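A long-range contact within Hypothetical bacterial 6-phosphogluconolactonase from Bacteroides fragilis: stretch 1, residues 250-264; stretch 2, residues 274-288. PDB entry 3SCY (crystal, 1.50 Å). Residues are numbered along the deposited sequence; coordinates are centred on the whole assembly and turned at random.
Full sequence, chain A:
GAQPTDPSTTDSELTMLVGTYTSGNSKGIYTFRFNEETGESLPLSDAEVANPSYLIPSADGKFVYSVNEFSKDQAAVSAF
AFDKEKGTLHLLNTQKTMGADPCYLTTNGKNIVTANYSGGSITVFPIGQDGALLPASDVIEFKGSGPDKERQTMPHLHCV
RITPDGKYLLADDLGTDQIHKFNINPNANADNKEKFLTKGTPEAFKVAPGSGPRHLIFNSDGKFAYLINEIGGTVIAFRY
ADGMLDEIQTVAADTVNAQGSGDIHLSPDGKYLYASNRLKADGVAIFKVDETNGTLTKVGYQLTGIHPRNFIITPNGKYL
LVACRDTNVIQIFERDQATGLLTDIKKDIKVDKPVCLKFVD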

# COMPACT_ATOMS: atom_id res chain seq x y z
N THR A 250 18.72 7.72 -6.76
CA THR A 250 17.71 8.57 -6.14
C THR A 250 17.22 9.52 -7.24
O THR A 250 18.06 10.18 -7.87
CB THR A 250 18.23 9.34 -4.91
OG1 THR A 250 18.59 8.43 -3.88
CG2 THR A 250 17.20 10.32 -4.35
N VAL A 251 15.89 9.61 -7.45
CA VAL A 251 15.29 10.52 -8.44
C VAL A 251 14.21 11.34 -7.75
O VAL A 251 13.67 10.93 -6.73
CB VAL A 251 14.73 9.82 -9.71
CG1 VAL A 251 15.83 9.12 -10.49
CG2 VAL A 251 13.60 8.84 -9.37
N ALA A 252 13.89 12.50 -8.32
CA ALA A 252 12.86 13.36 -7.78
C ALA A 252 11.51 13.02 -8.36
O ALA A 252 11.33 13.12 -9.57
CB ALA A 252 13.20 14.81 -8.09
N ALA A 253 10.55 12.65 -7.51
CA ALA A 253 9.17 12.44 -7.94
C ALA A 253 8.47 13.78 -7.88
O ALA A 253 7.74 14.15 -8.78
CB ALA A 253 8.47 11.43 -7.04
N ASP A 254 8.73 14.51 -6.79
CA ASP A 254 8.18 15.85 -6.54
C ASP A 254 9.24 16.88 -6.88
O ASP A 254 10.38 16.77 -6.42
CB ASP A 254 7.75 15.96 -5.06
CG ASP A 254 7.50 17.37 -4.51
OD1 ASP A 254 6.96 18.21 -5.26
OD2 ASP A 254 7.78 17.60 -3.31
N THR A 255 8.87 17.89 -7.67
CA THR A 255 9.85 18.91 -8.05
C THR A 255 9.43 20.30 -7.55
O THR A 255 10.05 21.30 -7.95
CB THR A 255 10.05 18.89 -9.57
OG1 THR A 255 8.83 19.28 -10.21
CG2 THR A 255 10.55 17.54 -10.09
N VAL A 256 8.41 20.39 -6.66
CA VAL A 256 7.92 21.69 -6.15
C VAL A 256 8.02 21.77 -4.61
O VAL A 256 7.39 22.64 -3.99
CB VAL A 256 6.48 22.05 -6.65
CG1 VAL A 256 6.47 22.33 -8.15
CG2 VAL A 256 5.46 20.99 -6.30
N ASN A 257 8.81 20.86 -3.99
CA ASN A 257 9.04 20.78 -2.54
C ASN A 257 7.71 20.73 -1.76
O ASN A 257 7.56 21.38 -0.72
CB ASN A 257 9.93 21.96 -2.07
CG ASN A 257 10.53 21.77 -0.70
OD1 ASN A 257 11.10 20.72 -0.37
ND2 ASN A 257 10.40 22.79 0.14
N ALA A 258 6.75 19.92 -2.27
CA ALA A 258 5.42 19.76 -1.66
C ALA A 258 5.47 18.97 -0.34
O ALA A 258 4.57 19.11 0.49
CB ALA A 258 4.49 19.07 -2.63
N GLN A 259 6.50 18.10 -0.19
CA GLN A 259 6.73 17.23 0.96
C GLN A 259 5.46 16.39 1.28
O GLN A 259 5.06 16.27 2.43
CB GLN A 259 7.20 18.05 2.17
CG GLN A 259 8.44 18.87 1.85
CD GLN A 259 9.00 19.58 3.05
OE1 GLN A 259 8.27 20.06 3.92
NE2 GLN A 259 10.32 19.66 3.10
N GLY A 260 4.84 15.86 0.23
CA GLY A 260 3.62 15.07 0.34
C GLY A 260 3.54 13.90 -0.62
O GLY A 260 2.45 13.56 -1.07
N SER A 261 4.67 13.25 -0.91
CA SER A 261 4.61 12.12 -1.85
C SER A 261 3.85 10.93 -1.25
O SER A 261 3.75 10.81 -0.02
CB SER A 261 6.00 11.74 -2.34
OG SER A 261 6.50 12.81 -3.14
N GLY A 262 3.19 10.18 -2.13
CA GLY A 262 2.25 9.17 -1.69
C GLY A 262 2.53 7.73 -2.01
O GLY A 262 3.11 7.00 -1.19
N ASP A 263 2.04 7.28 -3.15
CA ASP A 263 2.12 5.87 -3.49
C ASP A 263 3.06 5.60 -4.68
O ASP A 263 3.53 6.51 -5.35
CB ASP A 263 0.71 5.36 -3.79
CG ASP A 263 0.49 3.88 -3.57
OD1 ASP A 263 1.42 3.19 -3.04
OD2 ASP A 263 -0.62 3.40 -3.89
N ILE A 264 3.38 4.33 -4.87
CA ILE A 264 4.34 3.92 -5.89
C ILE A 264 3.96 2.56 -6.44
O ILE A 264 3.65 1.63 -5.69
CB ILE A 264 5.79 3.92 -5.29
CG1 ILE A 264 6.85 3.71 -6.39
CG2 ILE A 264 5.94 2.90 -4.11
CD1 ILE A 264 8.32 3.98 -5.88
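Stretch 2, residues 274-288: YASNRLKADGVAIFK

Stretch 2 forms a hairpin, strand 274-277 and strand 283-288 joined by a turn, and lays its first strand antiparallel along strand 261-264 of stretch 1, at 156° between N-to-C directions and 4.5 Å at closest approach of the axes. Two non-hydrogen-bonded pairs set the register: Ser-261 opposite Asn-277 (CA to CA 4.2 Å) and Ile-264 opposite Ala-275 (CA to CA 4.4 Å), all four side chains on one face of the sheet. Between these pairs Gly-262 and Asp-263 stand against Ser-276 alone, so the register slips by one in a beta bulge.

Backbone hydrogen bonds join Gly-262 N to Ser-276 O (2.8 Å), Ser-276 N to Asp-263 O (2.9 Å) and, past the strand, Arg-278 N to Gly-260 O (3.0 Å). At the bulge Ser-276 OG, with chi1 in p, accepts from Asp-263 N (2.9 Å). There is no room for a side chain on Gly-262: an ideal CB would lie 2.7 Å from Ser-276 OG. Likewise, a CB on Gly-260 would fall 2.8 Å from Leu-279 CG.

Polar side chains and one water add further links. Arg-278 turns its guanidinium edge to the chain, giving NE to Gly-260 O (2.9 Å) and NH2 to Ser-261 O (3.0 Å). Asn-277 uses both ends of its amide: ND2 donates to Ala-253 O (3.0 Å), while OD1 accepts from Ser-261 OG (2.8 Å). One water bridges Asp-254 OD1 (2.9 Å) and Lys-280 O (2.8 Å), donating to each.

Packing contacts lie toward the earlier part of stretch 1. Val-251 CG2 meets Phe-287 CE2 at 3.5 Å, and the ring edge faces Ala-252 O, 3.6 Å from Phe-287 CZ. Ala-253 CB packs 4.1 Å from Ala-275 CB. Around the turn, Val-256 CG2 and Ala-258 CB each approach Lys-280 CB to 3.8 Å.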

# COMPACT_ATOMS: atom_id res chain seq x y z
N TYR A 274 5.48 4.52 -11.49
CA TYR A 274 4.64 5.67 -11.22
C TYR A 274 4.71 6.02 -9.74
O TYR A 274 4.71 5.11 -8.90
CB TYR A 274 3.17 5.35 -11.61
CG TYR A 274 3.03 5.05 -13.08
CD1 TYR A 274 3.26 3.76 -13.57
CD2 TYR A 274 2.66 6.04 -13.98
CE1 TYR A 274 3.20 3.49 -14.94
CE2 TYR A 274 2.53 5.77 -15.34
CZ TYR A 274 2.82 4.50 -15.82
OH TYR A 274 2.72 4.27 -17.17
N ALA A 275 4.73 7.32 -9.43
CA ALA A 275 4.77 7.76 -8.04
C ALA A 275 3.88 8.97 -7.88
O ALA A 275 3.94 9.87 -8.73
CB ALA A 275 6.20 8.06 -7.62
N SER A 276 3.02 8.99 -6.86
CA SER A 276 2.11 10.11 -6.71
C SER A 276 2.60 11.17 -5.73
O SER A 276 3.39 10.87 -4.84
CB SER A 276 0.71 9.63 -6.31
OG SER A 276 0.66 9.12 -4.98
N ASN A 277 2.09 12.40 -5.93
CA ASN A 277 2.42 13.56 -5.13
C ASN A 277 1.18 14.25 -4.70
O ASN A 277 0.25 14.40 -5.50
CB ASN A 277 3.23 14.56 -5.97
CG ASN A 277 4.60 14.07 -6.37
OD1 ASN A 277 5.36 13.54 -5.55
ND2 ASN A 277 4.98 14.35 -7.62
N ARG A 278 1.15 14.72 -3.46
CA ARG A 278 0.03 15.49 -2.91
C ARG A 278 0.46 16.90 -2.56
O ARG A 278 1.65 17.24 -2.65
CB ARG A 278 -0.49 14.80 -1.65
CG ARG A 278 -1.01 13.38 -1.89
CD ARG A 278 -1.18 12.61 -0.59
NE ARG A 278 0.11 12.26 0.02
CZ ARG A 278 0.23 11.74 1.24
NH1 ARG A 278 -0.83 11.54 2.00
NH2 ARG A 278 1.44 11.43 1.71
N LEU A 279 -0.51 17.71 -2.10
CA LEU A 279 -0.39 19.05 -1.50
C LEU A 279 -0.14 20.15 -2.54
O LEU A 279 -0.81 21.19 -2.50
CB LEU A 279 0.68 19.08 -0.37
CG LEU A 279 0.54 17.97 0.73
CD1 LEU A 279 1.58 18.15 1.83
CD2 LEU A 279 -0.86 17.96 1.36
N LYS A 280 0.80 19.93 -3.46
CA LYS A 280 1.08 20.90 -4.55
C LYS A 280 1.26 20.10 -5.81
O LYS A 280 1.95 19.08 -5.78
CB LYS A 280 2.33 21.75 -4.28
CG LYS A 280 2.18 22.80 -3.19
CD LYS A 280 3.39 23.74 -3.18
N ALA A 281 0.70 20.60 -6.94
CA ALA A 281 0.81 19.96 -8.26
C ALA A 281 0.43 18.49 -8.15
O ALA A 281 1.13 17.61 -8.66
CB ALA A 281 2.23 20.11 -8.81
N ASP A 282 -0.68 18.21 -7.46
CA ASP A 282 -1.11 16.84 -7.21
C ASP A 282 -1.15 16.02 -8.50
O ASP A 282 -1.69 16.45 -9.52
CB ASP A 282 -2.49 16.82 -6.53
CG ASP A 282 -2.57 17.58 -5.23
OD1 ASP A 282 -2.27 18.80 -5.23
OD2 ASP A 282 -3.03 16.99 -4.21
N GLY A 283 -0.52 14.86 -8.45
CA GLY A 283 -0.48 14.06 -9.65
C GLY A 283 0.45 12.89 -9.55
O GLY A 283 0.83 12.48 -8.44
N VAL A 284 0.77 12.33 -10.72
CA VAL A 284 1.56 11.11 -10.80
C VAL A 284 2.74 11.35 -11.70
O VAL A 284 2.55 11.70 -12.87
CB VAL A 284 0.67 9.95 -11.31
CG1 VAL A 284 1.48 8.66 -11.49
CG2 VAL A 284 -0.49 9.70 -10.34
N ALA A 285 3.96 11.12 -11.17
CA ALA A 285 5.21 11.18 -11.94
C ALA A 285 5.40 9.83 -12.62
O ALA A 285 5.10 8.78 -12.03
CB ALA A 285 6.38 11.49 -11.01
N ILE A 286 5.86 9.86 -13.87
CA ILE A 286 6.03 8.67 -14.69
C ILE A 286 7.49 8.50 -15.06
O ILE A 286 8.10 9.42 -15.63
CB ILE A 286 5.16 8.77 -15.97
CG1 ILE A 286 3.70 9.21 -15.62
CG2 ILE A 286 5.24 7.44 -16.78
CD1 ILE A 286 2.81 9.56 -16.85
N PHE A 287 8.02 7.33 -14.76
CA PHE A 287 9.42 6.98 -15.04
C PHE A 287 9.53 5.76 -15.90
O PHE A 287 8.78 4.79 -15.72
CB PHE A 287 10.21 6.72 -13.76
CG PHE A 287 10.23 7.87 -12.78
CD1 PHE A 287 9.22 8.03 -11.85
CD2 PHE A 287 11.30 8.77 -12.76
CE1 PHE A 287 9.25 9.09 -10.93
CE2 PHE A 287 11.34 9.80 -11.83
CZ PHE A 287 10.33 9.94 -10.90
N LYS A 288 10.49 5.79 -16.82
CA LYS A 288 10.83 4.64 -17.64
C LYS A 288 11.87 3.84 -16.90
O LYS A 288 12.82 4.43 -16.39
CB LYS A 288 11.39 5.09 -19.01
CG LYS A 288 11.66 3.94 -19.96
CD LYS A 288 12.15 4.43 -21.35
CE LYS A 288 11.54 3.59 -22.45
NZ LYS A 288 11.82 2.14 -22.29
O HOH W 1 4.32 17.79 -6.34